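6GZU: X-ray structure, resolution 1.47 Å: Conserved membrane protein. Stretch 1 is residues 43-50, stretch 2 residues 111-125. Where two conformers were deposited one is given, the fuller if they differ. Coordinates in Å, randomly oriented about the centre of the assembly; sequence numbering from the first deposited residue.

Stretch 1 43-50: YTPSTCFS
Stretch 2 (111-125) AHNPEEMNSMMLSTA

Stretch 1 is an irregular segment lying along one side of the helix 114-124 of stretch 2. Pro 45 to Thr 47 is extended (phi/psi -69/160, -88/166, -134/177). The chain turns at Cys 48 and Phe 49 (-62/-26, -86/-22), with Ser 50 N donating to Thr 47 O at 3.1 Å. The chains run antiparallel: CA of Phe 49 is 5.9 Å from CA of Pro 114, Thr 47 CA is 7.5 Å from Met 117 CA, and Pro 45 CA is 7.7 Å from Ala 125 CA. No direct hydrogen bond joins them; packing is mainly apolar and buries 454 Å², both sides summed.

His 112 O lies 3.8 Å from Phe 49 CZ, a van der Waals contact. Asn 113 (chi1 p) caps the helix, its OD1 accepting from Glu 116 N at 2.7 Å. Pro 114 CD sits 4.1 Å from the Phe 49 ring centroid (chi1 m, chi2 -66°), 8° off the normal, a CH-pi contact.

The CA-to-CB bond of Met 117 (t, p, p) points toward stretch 1. Its flexible, apolar chain packs CE against Phe 49 CE2 (3.8 Å) and Cys 48 SG (4.1 Å), and CG against Thr 47 CG2 (3.7 Å; chi1 p). Water 1 bridges polar atoms, donating to Asn 118 OD1 (2.5 Å) and bonding Thr 47 OG1 (2.7 Å).

One turn on, Met 121 (t, t, p) packs SD against Thr 47 CG2 (3.6 Å) and Pro 45 CG (3.9 Å). Ala 125 CB closes the apolar contact, 3.8 Å from Pro 45 CG.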

ATOM      1  N   TYR A  43     -10.806  -2.920  -4.722  1.00 25.49           N
ATOM      2  CA  TYR A  43     -11.166  -3.981  -5.662  1.00 28.59           C
ATOM      3  C   TYR A  43      -9.959  -4.718  -6.287  1.00 28.77           C
ATOM      4  O   TYR A  43      -9.997  -5.944  -6.474  1.00 31.36           O
ATOM      5  CB  TYR A  43     -12.034  -3.381  -6.762  1.00 32.72           C
ATOM      6  CG  TYR A  43     -12.603  -4.368  -7.723  1.00 37.35           C
ATOM      7  CD1 TYR A  43     -13.555  -5.284  -7.313  1.00 40.43           C
ATOM      8  CD2 TYR A  43     -12.227  -4.359  -9.057  1.00 41.66           C
ATOM      9  CE1 TYR A  43     -14.109  -6.193  -8.207  1.00 43.50           C
ATOM     10  CE2 TYR A  43     -12.766  -5.267  -9.958  1.00 44.57           C
ATOM     11  CZ  TYR A  43     -13.703  -6.179  -9.522  1.00 45.70           C
ATOM     12  OH  TYR A  43     -14.242  -7.078 -10.417  1.00 49.12           O
ATOM     13  N   THR A  44      -8.893  -3.982  -6.621  1.00 28.33           N
ATOM     14  CA  THR A  44      -7.725  -4.554  -7.305  1.00 28.57           C
ATOM     15  C   THR A  44      -6.458  -4.273  -6.504  1.00 25.03           C
ATOM     16  O   THR A  44      -6.039  -3.109  -6.388  1.00 26.44           O
ATOM     17  CB  THR A  44      -7.572  -3.945  -8.730  1.00 30.41           C
ATOM     18  OG1 THR A  44      -8.802  -4.115  -9.461  1.00 34.54           O
ATOM     19  CG2 THR A  44      -6.409  -4.592  -9.496  1.00 31.03           C
ATOM     20  N   PRO A  45      -5.804  -5.321  -5.963  1.00 23.32           N
ATOM     21  CA  PRO A  45      -4.499  -5.078  -5.309  1.00 21.99           C
ATOM     22  C   PRO A  45      -3.465  -4.700  -6.359  1.00 21.19           C
ATOM     23  O   PRO A  45      -3.661  -4.998  -7.541  1.00 22.89           O
ATOM     24  CB  PRO A  45      -4.081  -6.459  -4.759  1.00 24.34           C
ATOM     25  CG  PRO A  45      -5.318  -7.339  -4.937  1.00 25.36           C
ATOM     26  CD  PRO A  45      -6.183  -6.747  -5.992  1.00 25.16           C
ATOM     27  N   SER A  46      -2.378  -4.071  -5.935  1.00 19.00           N
ATOM     28  CA  SER A  46      -1.274  -3.762  -6.863  1.00 18.95           C
ATOM     29  C   SER A  46      -0.301  -4.937  -6.927  1.00 20.45           C
ATOM     30  O   SER A  46      -0.354  -5.848  -6.077  1.00 20.05           O
ATOM     31  CB  SER A  46      -0.505  -2.539  -6.365  1.00 21.34           C
ATOM     32  OG  SER A  46      -1.396  -1.407  -6.260  1.00 23.32           O
ATOM     33  N   THR A  47       0.573  -4.929  -7.935  1.00 20.30           N
ATOM     34  CA  THR A  47       1.658  -5.909  -8.057  1.00 19.63           C
ATOM     35  C   THR A  47       2.914  -5.135  -8.398  1.00 19.78           C
ATOM     36  O   THR A  47       2.868  -3.924  -8.647  1.00 19.85           O
ATOM     37  CB  THR A  47       1.415  -6.901  -9.222  1.00 22.24           C
ATOM     38  OG1 THR A  47       1.537  -6.200 -10.479  1.00 22.93           O
ATOM     39  CG2 THR A  47       0.024  -7.543  -9.126  1.00 24.97           C
ATOM     40  N   CYS A  48       4.048  -5.805  -8.503  1.00 21.63           N
ATOM     41  CA  CYS A  48       5.267  -5.096  -8.880  0.68 21.17           C
ATOM     42  C   CYS A  48       5.149  -4.461 -10.276  1.00 22.83           C
ATOM     43  O   CYS A  48       5.825  -3.489 -10.547  1.00 23.45           O
ATOM     44  CB  CYS A  48       6.492  -6.023  -8.819  0.68 22.18           C
ATOM     45  SG  CYS A  48       6.393  -7.521  -9.836  0.68 24.11           S
ATOM     46  N   PHE A  49       4.306  -5.024 -11.129  1.00 23.15           N
ATOM     47  CA  PHE A  49       4.152  -4.525 -12.492  1.00 25.20           C
ATOM     48  C   PHE A  49       3.148  -3.393 -12.581  1.00 24.16           C
ATOM     49  O   PHE A  49       3.218  -2.622 -13.526  1.00 26.96           O
ATOM     50  CB  PHE A  49       3.748  -5.652 -13.451  1.00 25.96           C
ATOM     51  CG  PHE A  49       4.765  -6.734 -13.576  1.00 27.90           C
ATOM     52  CD1 PHE A  49       5.985  -6.480 -14.134  1.00 28.31           C
ATOM     53  CD2 PHE A  49       4.486  -8.005 -13.136  1.00 28.08           C
ATOM     54  CE1 PHE A  49       6.939  -7.474 -14.242  1.00 28.86           C
ATOM     55  CE2 PHE A  49       5.418  -9.014 -13.269  1.00 28.93           C
ATOM     56  CZ  PHE A  49       6.650  -8.763 -13.838  1.00 29.77           C
ATOM     57  N   SER A  50       2.236  -3.284 -11.616  1.00 22.84           N
ATOM     58  CA  SER A  50       1.153  -2.302 -11.722  1.00 21.35           C
ATOM     59  C   SER A  50       1.252  -1.187 -10.708  1.00 20.34           C
ATOM     60  O   SER A  50       0.550  -0.163 -10.838  1.00 22.76           O
ATOM     61  CB  SER A  50      -0.204  -2.975 -11.613  1.00 22.47           C
ATOM     62  OG  SER A  50      -0.389  -3.418 -10.283  1.00 22.52           O
ATOM     63  N   ALA A 111       5.273 -15.920 -11.565  1.00 31.30           N
ATOM     64  CA  ALA A 111       4.837 -14.983 -12.593  1.00 33.72           C
ATOM     65  C   ALA A 111       5.992 -14.090 -13.051  1.00 36.74           C
ATOM     66  O   ALA A 111       6.642 -13.425 -12.235  1.00 37.96           O
ATOM     67  CB  ALA A 111       3.732 -14.132 -12.064  1.00 31.70           C
ATOM     68  N   HIS A 112       6.243 -14.054 -14.354  1.00 38.85           N
ATOM     69  CA  HIS A 112       7.386 -13.280 -14.856  1.00 40.86           C
ATOM     70  C   HIS A 112       7.025 -12.115 -15.743  1.00 40.19           C
ATOM     71  O   HIS A 112       7.910 -11.415 -16.243  1.00 41.65           O
ATOM     72  CB  HIS A 112       8.378 -14.194 -15.552  1.00 44.27           C
ATOM     73  CG  HIS A 112       9.013 -15.160 -14.610  1.00 47.56           C
ATOM     74  ND1 HIS A 112      10.096 -14.827 -13.824  1.00 49.34           N
ATOM     75  CD2 HIS A 112       8.658 -16.415 -14.252  1.00 49.58           C
ATOM     76  CE1 HIS A 112      10.409 -15.855 -13.050  1.00 50.22           C
ATOM     77  NE2 HIS A 112       9.553 -16.832 -13.293  1.00 50.97           N
ATOM     78  N   ASN A 113       5.731 -11.918 -15.962  1.00 38.25           N
ATOM     79  CA  ASN A 113       5.260 -10.777 -16.747  1.00 38.63           C
ATOM     80  C   ASN A 113       3.918 -10.340 -16.183  1.00 36.73           C
ATOM     81  O   ASN A 113       3.379 -11.037 -15.324  1.00 36.69           O
ATOM     82  CB  ASN A 113       5.217 -11.129 -18.244  1.00 41.25           C
ATOM     83  CG  ASN A 113       4.232 -12.231 -18.578  1.00 44.43           C
ATOM     84  OD1 ASN A 113       3.123 -12.287 -18.056  1.00 46.00           O
ATOM     85  ND2 ASN A 113       4.645 -13.122 -19.467  1.00 47.00           N
ATOM     86  N   PRO A 114       3.391  -9.173 -16.613  1.00 36.03           N
ATOM     87  CA  PRO A 114       2.091  -8.710 -16.103  1.00 35.02           C
ATOM     88  C   PRO A 114       0.937  -9.643 -16.370  1.00 36.96           C
ATOM     89  O   PRO A 114       0.116  -9.797 -15.458  1.00 37.64           O
ATOM     90  CB  PRO A 114       1.875  -7.407 -16.876  1.00 35.37           C
ATOM     91  CG  PRO A 114       3.251  -6.910 -17.060  1.00 34.42           C
ATOM     92  CD  PRO A 114       4.046  -8.123 -17.410  1.00 34.91           C
ATOM     93  N   GLU A 115       0.858 -10.248 -17.558  1.00 39.04           N
ATOM     94  CA  GLU A 115      -0.251 -11.165 -17.852  1.00 39.95           C
ATOM     95  C   GLU A 115      -0.257 -12.332 -16.863  1.00 39.83           C
ATOM     96  O   GLU A 115      -1.282 -12.613 -16.217  1.00 40.44           O
ATOM     97  CB  GLU A 115      -0.209 -11.674 -19.300  1.00 40.94           C
ATOM     98  N   GLU A 116       0.886 -12.999 -16.711  1.00 39.03           N
ATOM     99  CA  GLU A 116       0.998 -14.062 -15.705  1.00 38.98           C
ATOM    100  C   GLU A 116       0.667 -13.583 -14.279  1.00 36.07           C
ATOM    101  O   GLU A 116      -0.121 -14.234 -13.573  1.00 36.42           O
ATOM    102  CB  GLU A 116       2.385 -14.724 -15.747  1.00 41.15           C
ATOM    103  CG  GLU A 116       2.638 -15.600 -16.971  1.00 45.95           C
ATOM    104  CD  GLU A 116       4.098 -15.984 -17.101  1.00 49.47           C
ATOM    105  OE1 GLU A 116       4.830 -15.904 -16.080  1.00 49.09           O
ATOM    106  OE2 GLU A 116       4.517 -16.366 -18.228  1.00 51.35           O
ATOM    107  N   MET A 117       1.236 -12.454 -13.846  1.00 33.60           N
ATOM    108  CA  MET A 117       1.003 -11.974 -12.484  1.00 30.82           C
ATOM    109  C   MET A 117      -0.479 -11.649 -12.320  1.00 32.43           C
ATOM    110  O   MET A 117      -1.116 -11.974 -11.308  1.00 32.03           O
ATOM    111  CB  MET A 117       1.834 -10.711 -12.168  1.00 29.50           C
ATOM    112  CG  MET A 117       1.887 -10.380 -10.683  1.00 29.24           C
ATOM    113  SD  MET A 117       2.812 -11.573  -9.718  1.00 30.25           S
ATOM    114  CE  MET A 117       4.504 -11.158 -10.220  1.00 30.42           C
ATOM    115  N   ASN A 118      -1.051 -11.002 -13.326  1.00 34.76           N
ATOM    116  CA  ASN A 118      -2.461 -10.676 -13.190  1.00 38.67           C
ATOM    117  C   ASN A 118      -3.434 -11.844 -13.140  1.00 38.45           C
ATOM    118  O   ASN A 118      -4.385 -11.838 -12.340  1.00 38.13           O
ATOM    119  CB  ASN A 118      -2.880  -9.637 -14.191  1.00 42.84           C
ATOM    120  CG  ASN A 118      -3.051  -8.343 -13.534  1.00 46.53           C
ATOM    121  OD1 ASN A 118      -2.094  -7.803 -12.962  1.00 47.82           O
ATOM    122  ND2 ASN A 118      -4.287  -7.889 -13.461  1.00 46.09           N
ATOM    123  N   SER A 119      -3.180 -12.845 -13.970  1.00 37.86           N
ATOM    124  CA  SER A 119      -4.046 -14.003 -14.011  1.00 39.88           C
ATOM    125  C   SER A 119      -3.972 -14.731 -12.687  1.00 39.89           C
ATOM    126  O   SER A 119      -5.001 -15.139 -12.124  1.00 42.07           O
ATOM    127  CB  SER A 119      -3.645 -14.929 -15.142  1.00 41.59           C
ATOM    128  OG  SER A 119      -4.454 -16.085 -15.084  1.00 43.33           O
ATOM    129  N   MET A 120      -2.748 -14.901 -12.192  1.00 38.03           N
ATOM    130  CA  MET A 120      -2.545 -15.529 -10.896  1.00 35.54           C
ATOM    131  C   MET A 120      -3.218 -14.720  -9.803  1.00 33.97           C
ATOM    132  O   MET A 120      -3.925 -15.266  -8.966  1.00 34.66           O
ATOM    133  CB  MET A 120      -1.072 -15.691 -10.589  1.00 35.59           C
ATOM    134  CG  MET A 120      -0.361 -16.587 -11.543  1.00 39.39           C
ATOM    135  SD  MET A 120       1.242 -17.043 -10.853  1.00 42.17           S
ATOM    136  CE  MET A 120       0.627 -17.781  -9.339  1.00 40.75           C
ATOM    137  N   MET A 121      -3.037 -13.415  -9.799  1.00 33.20           N
ATOM    138  CA  MET A 121      -3.606 -12.617  -8.737  0.60 32.81           C
ATOM    139  C   MET A 121      -5.131 -12.691  -8.716  1.00 35.93           C
ATOM    140  O   MET A 121      -5.762 -12.853  -7.651  1.00 37.36           O
ATOM    141  CB  MET A 121      -3.176 -11.160  -8.880  0.60 30.59           C
ATOM    142  CG  MET A 121      -3.697 -10.366  -7.737  0.60 29.98           C
ATOM    143  SD  MET A 121      -3.143  -8.716  -7.840  0.60 30.34           S
ATOM    144  CE  MET A 121      -3.916  -8.141  -9.365  0.60 30.62           C
ATOM    145  N   LEU A 122      -5.722 -12.551  -9.896  1.00 40.01           N
ATOM    146  CA  LEU A 122      -7.173 -12.557 -10.004  1.00 44.14           C
ATOM    147  C   LEU A 122      -7.746 -13.862  -9.456  1.00 46.26           C
ATOM    148  O   LEU A 122      -8.826 -13.874  -8.870  1.00 46.42           O
ATOM    149  CB  LEU A 122      -7.623 -12.317 -11.451  1.00 45.73           C
ATOM    150  CG  LEU A 122      -7.244 -10.974 -12.104  1.00 47.16           C
ATOM    151  CD1 LEU A 122      -7.926 -10.793 -13.448  1.00 48.65           C
ATOM    152  CD2 LEU A 122      -7.518  -9.777 -11.199  1.00 47.22           C
ATOM    153  N   SER A 123      -7.017 -14.965  -9.596  1.00 47.59           N
ATOM    154  CA  SER A 123      -7.534 -16.209  -9.046  1.00 50.10           C
ATOM    155  C   SER A 123      -7.444 -16.313  -7.505  1.00 51.60           C
ATOM    156  O   SER A 123      -8.297 -16.960  -6.890  1.00 53.95           O
ATOM    157  CB  SER A 123      -6.870 -17.412  -9.714  1.00 51.50           C
ATOM    158  OG  SER A 123      -5.614 -17.676  -9.125  1.00 52.81           O
ATOM    159  N   THR A 124      -6.442 -15.684  -6.877  1.00 50.96           N
ATOM    160  CA  THR A 124      -6.147 -15.960  -5.461  1.00 50.88           C
ATOM    161  C   THR A 124      -6.223 -14.798  -4.451  1.00 49.88           C
ATOM    162  O   THR A 124      -6.598 -15.011  -3.300  1.00 51.69           O
ATOM    163  CB  THR A 124      -4.762 -16.648  -5.290  1.00 51.39           C
ATOM    164  OG1 THR A 124      -4.602 -17.665  -6.297  1.00 52.58           O
ATOM    165  CG2 THR A 124      -4.651 -17.306  -3.894  1.00 50.83           C
ATOM    166  N   ALA A 125      -5.834 -13.586  -4.843  1.00 46.52           N
ATOM    167  CA  ALA A 125      -5.738 -12.490  -3.870  1.00 43.44           C
ATOM    168  C   ALA A 125      -6.954 -12.359  -2.921  1.00 42.81           C
ATOM    169  O   ALA A 125      -6.850 -11.846  -1.779  1.00 42.58           O
ATOM    170  CB  ALA A 125      -5.443 -11.143  -4.586  1.00 43.16           C
TER
HETATM  171  O   HOH W   1       0.329  -7.131 -12.714  1.00 32.81           O